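Local structure of putative lipoprotein YcdA (Bacillus subtilis subsp. subtilis str. 168, 4R4G) at residues Asp162-Asp165 against Phe166-Thr170; Ala266-Glu269 against Glu270-Tyr274. The protein is of unknown function but is a putative membrane-attached lipoprotein with an Ig-like N-terminal domain and a mixed alpha/beta C-terminal domain. All blocks are in the same frame, centred on the assembly; numbering follows the deposited sequence.

Interaction 1: Asp162-Asp165 against Phe166-Thr170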
ATOM      1  N   ASP A 162       7.156  19.827   0.830  1.00 88.93           N
ATOM      2  CA  ASP A 162       7.539  19.795  -0.576  1.00 91.86           C
ATOM      3  C   ASP A 162       7.883  18.342  -0.942  1.00 96.92           C
ATOM      4  O   ASP A 162       8.202  17.539  -0.049  1.00 96.37           O
ATOM      5  CB  ASP A 162       8.725  20.740  -0.838  1.00 97.20           C
ATOM      6  CG  ASP A 162       8.322  22.118  -1.328  1.00112.69           C
ATOM      7  OD1 ASP A 162       7.359  22.204  -2.136  1.00114.34           O
ATOM      8  OD2 ASP A 162       9.008  23.113  -0.951  1.00118.54           O
ATOM      9  N   ASN A 163       7.780  17.983  -2.227  1.00 93.74           N
ATOM     10  CA  ASN A 163       8.063  16.621  -2.669  1.00 92.83           C
ATOM     11  C   ASN A 163       8.188  16.638  -4.166  1.00 99.88           C
ATOM     12  O   ASN A 163       7.175  16.562  -4.861  1.00 99.91           O
ATOM     13  CB  ASN A 163       6.945  15.665  -2.208  1.00 89.26           C
ATOM     14  CG  ASN A 163       7.406  14.279  -1.835  1.00112.98           C
ATOM     15  OD1 ASN A 163       7.946  13.515  -2.652  1.00107.29           O
ATOM     16  ND2 ASN A 163       7.126  13.898  -0.601  1.00102.43           N
ATOM     17  N   ALA A 164       9.417  16.779  -4.683  1.00 99.35           N
ATOM     18  CA  ALA A 164       9.644  16.840  -6.135  1.00102.30           C
ATOM     19  C   ALA A 164       9.257  15.527  -6.815  1.00105.21           C
ATOM     20  O   ALA A 164       8.993  15.485  -8.023  1.00106.79           O
ATOM     21  CB  ALA A 164      11.092  17.175  -6.421  1.00106.61           C
ATOM     22  N   ASP A 165       9.176  14.471  -6.013  1.00 98.49           N
ATOM     23  CA  ASP A 165       8.795  13.156  -6.467  1.00 97.22           C
ATOM     24  C   ASP A 165       7.288  13.025  -6.715  1.00 95.04           C
ATOM     25  O   ASP A 165       6.903  12.164  -7.503  1.00 95.80           O
ATOM     26  CB  ASP A 165       9.235  12.117  -5.428  1.00 98.33           C
ATOM     27  CG  ASP A 165      10.678  11.654  -5.537  1.00118.04           C
ATOM     28  OD1 ASP A 165      11.417  12.187  -6.411  1.00123.26           O
ATOM     29  OD2 ASP A 165      11.070  10.755  -4.758  1.00123.31           O
ATOM     30  N   PHE A 166       6.444  13.850  -6.046  1.00 85.12           N
ATOM     31  CA  PHE A 166       4.978  13.771  -6.099  1.00 81.00           C
ATOM     32  C   PHE A 166       4.406  13.567  -7.507  1.00 86.04           C
ATOM     33  O   PHE A 166       3.691  12.590  -7.726  1.00 83.61           O
ATOM     34  CB  PHE A 166       4.291  14.983  -5.440  1.00 80.55           C
ATOM     35  CG  PHE A 166       2.789  14.818  -5.360  1.00 78.95           C
ATOM     36  CD1 PHE A 166       2.216  13.936  -4.449  1.00 78.46           C
ATOM     37  CD2 PHE A 166       1.953  15.475  -6.252  1.00 80.96           C
ATOM     38  CE1 PHE A 166       0.834  13.754  -4.403  1.00 78.02           C
ATOM     39  CE2 PHE A 166       0.574  15.282  -6.210  1.00 82.33           C
ATOM     40  CZ  PHE A 166       0.023  14.446  -5.268  1.00 78.13           C
ATOM     41  N   GLU A 167       4.678  14.484  -8.431  1.00 86.31           N
ATOM     42  CA  GLU A 167       4.154  14.379  -9.786  1.00 88.99           C
ATOM     43  C   GLU A 167       4.634  13.073 -10.444  1.00 97.14           C
ATOM     44  O   GLU A 167       3.798  12.307 -10.925  1.00 97.47           O
ATOM     45  CB  GLU A 167       4.548  15.603 -10.613  1.00 93.52           C
ATOM     46  CG  GLU A 167       4.246  16.921  -9.906  1.00102.24           C
ATOM     47  CD  GLU A 167       3.309  17.885 -10.608  1.00122.77           C
ATOM     48  OE1 GLU A 167       3.041  17.706 -11.820  1.00143.09           O
ATOM     49  OE2 GLU A 167       2.859  18.847  -9.945  1.00100.32           O
ATOM     50  N   LYS A 168       5.954  12.774 -10.367  1.00 95.56           N
ATOM     51  CA  LYS A 168       6.576  11.570 -10.947  1.00 96.64           C
ATOM     52  C   LYS A 168       5.937  10.281 -10.434  1.00 96.65           C
ATOM     53  O   LYS A 168       5.616   9.390 -11.221  1.00 96.87           O
ATOM     54  CB  LYS A 168       8.102  11.516 -10.657  1.00101.72           C
ATOM     55  CG  LYS A 168       8.915  12.754 -11.074  1.00133.13           C
ATOM     56  CD  LYS A 168      10.228  12.893 -10.271  1.00144.84           C
ATOM     57  CE  LYS A 168      10.913  14.230 -10.471  1.00149.74           C
ATOM     58  NZ  LYS A 168      11.985  14.460  -9.466  1.00149.54           N
ATOM     59  N   ILE A 169       5.762  10.196  -9.116  1.00 89.24           N
ATOM     60  CA  ILE A 169       5.256   9.036  -8.396  1.00 85.34           C
ATOM     61  C   ILE A 169       3.731   8.845  -8.571  1.00 84.77           C
ATOM     62  O   ILE A 169       3.305   7.712  -8.750  1.00 83.66           O
ATOM     63  CB  ILE A 169       5.688   9.206  -6.900  1.00 86.52           C
ATOM     64  CG1 ILE A 169       7.115   8.665  -6.686  1.00 88.80           C
ATOM     65  CG2 ILE A 169       4.713   8.628  -5.877  1.00 82.41           C
ATOM     66  CD1 ILE A 169       7.695   8.886  -5.219  1.00102.33           C
ATOM     67  N   THR A 170       2.927   9.915  -8.506  1.00 79.42           N
ATOM     68  CA  THR A 170       1.458   9.817  -8.521  1.00 77.95           C
ATOM     69  C   THR A 170       0.763  10.085  -9.868  1.00 84.76           C
ATOM     70  O   THR A 170      -0.303   9.524 -10.110  1.00 84.83           O
ATOM     71  CB  THR A 170       0.858  10.810  -7.516  1.00 77.41           C
ATOM     72  OG1 THR A 170       1.179  12.115  -7.969  1.00 76.44           O
ATOM     73  CG2 THR A 170       1.396  10.634  -6.111  1.00 71.94           C
TER
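Lys168 lays its chain back over the turn that precedes it, along the carbonyl of Ala164 and toward the carboxylate of Asp165. Its CG stands anti to its own carbonyl carbon (chi1 -54°), and the chain is extended beyond that point. This carries CE to 3.4 Å from Ala164 O. The ammonium ends near Asp165, where NZ and OD1 form a long salt bridge of 3.8 Å. At that length the attraction is probably modest, and both residues are exposed. The Asp165 side chain has a second neighbour, Ile169, one helical turn on. Ile169 CD1 approaches Asp165 CB at 3.6 Å, so the apolar tip meets the aliphatic root of the aspartate. The backbone ties the same two residues together: Ile169 N donates to Asp165 O at 2.8 Å. Two residues before Asp165, Asn163 O accepts from Phe166 N at 3.0 Å as the chain turns into the helix. Phe166 O is gripped twice. Thr170 N and Thr170 OG1 reach it from opposite faces of its plane, with OG1 at 2.6 Å from Phe166 O. The same hydroxyl oxygen lies over the centre of one face of the Phe166 ring. With chi1 at -173°, the Phe166 ring swings opposite its own backbone N, away from the turn and into the protein. There it is buried, meeting Tyr153 edge-to-face and touching Ala152 and Val156. The short helix 165-170 thus packs mainly on helix 145-157 through Phe166, Ile169 and Thr170, with Phe166 also reaching Ile177 of helix 174-192, while Lys168 O accepts from Gln306 NE2 beside strand 307-308.

Interaction 2: Ala266-Glu269 against Glu270-Tyr274; sequences ASYE and EAVKY
A capping box starts helix 268-283, with Ser267 at the N-cap and Glu270 three residues on. Ser267 OG accepts from Glu270 N at 3.3 Å, and Glu270 returns its carboxylate to the cap. Ser267 N donates to Glu270 OE2 at 3.0 Å, from above the carboxylate plane. Ser267 OG donates to the same oxygen at 2.9 Å, on its anti side and from the same face. Ser267 OG sits between its backbone N and carbonyl carbon (chi1 64°), where it can face both groups of Glu270. Without the carboxylate, as with an alanine at Glu270, Ser267 N is likely to lose this acceptor and the serine hydroxyl to be freer to turn.

Two i to i+4 pairs follow on the first turn. Val272 CG2 lies over one face of the Tyr268 ring, offset toward the rim, in a CH-pi contact 3.9 Å from the centroid. Glu269 and Lys273 run side by side, pointing the same way, and Lys273 NZ closes a salt bridge to Glu269 OE2 at 2.8 Å from above the carboxylate plane. Ala271 is buried against Tyr260 of helix 248-260, and Tyr274 stacks on Tyr259 of that helix. The reciprocal Ser267-Glu270 bonding is typical of a capped helix N-terminus, here on a helix that follows helix 248-260 after a short loop and packs on it.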
ATOM      1  N   ALA A 266     -14.909  44.086  24.523  1.00133.94           N
ATOM      2  CA  ALA A 266     -14.634  43.312  23.318  1.00130.72           C
ATOM      3  C   ALA A 266     -15.903  42.626  22.824  1.00132.52           C
ATOM      4  O   ALA A 266     -16.521  41.851  23.566  1.00133.97           O
ATOM      5  CB  ALA A 266     -13.537  42.289  23.586  1.00130.83           C
ATOM      6  N   SER A 267     -16.297  42.927  21.570  1.00125.54           N
ATOM      7  CA  SER A 267     -17.493  42.364  20.942  1.00125.05           C
ATOM      8  C   SER A 267     -17.320  40.874  20.627  1.00128.53           C
ATOM      9  O   SER A 267     -16.224  40.321  20.781  1.00127.01           O
ATOM     10  CB  SER A 267     -17.853  43.133  19.672  1.00126.39           C
ATOM     11  OG  SER A 267     -16.873  43.037  18.654  1.00128.81           O
ATOM     12  N   TYR A 268     -18.414  40.222  20.199  1.00125.58           N
ATOM     13  CA  TYR A 268     -18.401  38.818  19.824  1.00124.45           C
ATOM     14  C   TYR A 268     -17.544  38.643  18.565  1.00126.12           C
ATOM     15  O   TYR A 268     -16.838  37.646  18.465  1.00124.88           O
ATOM     16  CB  TYR A 268     -19.831  38.295  19.617  1.00127.42           C
ATOM     17  CG  TYR A 268     -19.914  36.813  19.322  1.00128.82           C
ATOM     18  CD1 TYR A 268     -19.854  35.873  20.349  1.00131.78           C
ATOM     19  CD2 TYR A 268     -20.084  36.348  18.021  1.00128.65           C
ATOM     20  CE1 TYR A 268     -19.934  34.506  20.084  1.00132.26           C
ATOM     21  CE2 TYR A 268     -20.175  34.984  17.745  1.00129.48           C
ATOM     22  CZ  TYR A 268     -20.098  34.066  18.781  1.00137.59           C
ATOM     23  OH  TYR A 268     -20.189  32.722  18.515  1.00139.71           O
ATOM     24  N   GLU A 269     -17.556  39.634  17.645  1.00121.71           N
ATOM     25  CA  GLU A 269     -16.759  39.598  16.418  1.00119.43           C
ATOM     26  C   GLU A 269     -15.255  39.703  16.747  1.00119.19           C
ATOM     27  O   GLU A 269     -14.481  38.858  16.270  1.00117.24           O
ATOM     28  CB  GLU A 269     -17.189  40.698  15.429  1.00121.50           C
ATOM     29  CG  GLU A 269     -16.800  40.391  13.986  1.00134.25           C
ATOM     30  CD  GLU A 269     -16.890  41.515  12.968  1.00158.49           C
ATOM     31  OE1 GLU A 269     -16.883  42.702  13.371  1.00157.97           O
ATOM     32  OE2 GLU A 269     -16.906  41.205  11.754  1.00150.57           O
ATOM     33  N   GLU A 270     -14.858  40.719  17.570  1.00113.61           N
ATOM     34  CA  GLU A 270     -13.470  40.954  18.014  1.00112.24           C
ATOM     35  C   GLU A 270     -12.830  39.667  18.582  1.00114.27           C
ATOM     36  O   GLU A 270     -11.735  39.273  18.156  1.00112.77           O
ATOM     37  CB  GLU A 270     -13.422  42.047  19.095  1.00115.17           C
ATOM     38  CG  GLU A 270     -13.574  43.485  18.624  1.00130.46           C
ATOM     39  CD  GLU A 270     -13.902  44.458  19.744  1.00157.18           C
ATOM     40  OE1 GLU A 270     -13.036  44.685  20.622  1.00149.72           O
ATOM     41  OE2 GLU A 270     -15.037  44.988  19.747  1.00156.87           O
ATOM     42  N   ALA A 271     -13.550  39.021  19.535  1.00109.73           N
ATOM     43  CA  ALA A 271     -13.172  37.804  20.245  1.00108.45           C
ATOM     44  C   ALA A 271     -13.133  36.582  19.328  1.00108.53           C
ATOM     45  O   ALA A 271     -12.257  35.736  19.508  1.00106.98           O
ATOM     46  CB  ALA A 271     -14.127  37.559  21.397  1.00111.32           C
ATOM     47  N   VAL A 272     -14.072  36.481  18.357  1.00103.57           N
ATOM     48  CA  VAL A 272     -14.113  35.371  17.394  1.00101.43           C
ATOM     49  C   VAL A 272     -12.881  35.465  16.489  1.00100.31           C
ATOM     50  O   VAL A 272     -12.167  34.478  16.339  1.00 98.93           O
ATOM     51  CB  VAL A 272     -15.443  35.327  16.584  1.00106.53           C
ATOM     52  CG1 VAL A 272     -15.278  34.597  15.246  1.00105.51           C
ATOM     53  CG2 VAL A 272     -16.549  34.679  17.403  1.00108.23           C
ATOM     54  N   LYS A 273     -12.617  36.661  15.933  1.00 94.61           N
ATOM     55  CA  LYS A 273     -11.478  36.914  15.055  1.00 92.46           C
ATOM     56  C   LYS A 273     -10.158  36.606  15.776  1.00 93.13           C
ATOM     57  O   LYS A 273      -9.307  35.931  15.192  1.00 93.37           O
ATOM     58  CB  LYS A 273     -11.516  38.350  14.499  1.00 95.84           C
ATOM     59  CG  LYS A 273     -12.358  38.414  13.215  1.00116.22           C
ATOM     60  CD  LYS A 273     -12.994  39.771  12.929  1.00126.36           C
ATOM     61  CE  LYS A 273     -13.846  39.708  11.679  1.00135.69           C
ATOM     62  NZ  LYS A 273     -14.195  41.058  11.165  1.00144.80           N
ATOM     63  N   TYR A 274     -10.036  36.992  17.062  1.00 86.42           N
ATOM     64  CA  TYR A 274      -8.847  36.714  17.864  1.00 84.45           C
ATOM     65  C   TYR A 274      -8.688  35.208  18.087  1.00 87.17           C
ATOM     66  O   TYR A 274      -7.562  34.703  18.050  1.00 87.54           O
ATOM     67  CB  TYR A 274      -8.899  37.461  19.203  1.00 86.05           C
ATOM     68  CG  TYR A 274      -7.743  37.143  20.129  1.00 88.19           C
ATOM     69  CD1 TYR A 274      -6.482  37.701  19.923  1.00 90.15           C
ATOM     70  CD2 TYR A 274      -7.908  36.289  21.215  1.00 89.89           C
ATOM     71  CE1 TYR A 274      -5.412  37.407  20.772  1.00 91.63           C
ATOM     72  CE2 TYR A 274      -6.847  35.990  22.069  1.00 92.04           C
ATOM     73  CZ  TYR A 274      -5.605  36.567  21.857  1.00 99.91           C
ATOM     74  OH  TYR A 274      -4.562  36.263  22.703  1.00104.04           O
TER

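Overall arrangement
Interactions 1 and 2 both lie at the beginnings of helices, and both belong to the DUF5105 part of the chain. They are in series along the chain: 162-170 closes before 266-274 opens. Their centres are 41 Å apart and their nearest atoms about 27 Å apart, so they do not touch. Interaction 1 lies nearer the middle of the elongated chain, about 17 Å between its centre and that of the chain, on a short helix packed against longer ones. For interaction 2 the same distance is about 46 Å, out on the projecting helices. No ligand or active site is known to link them.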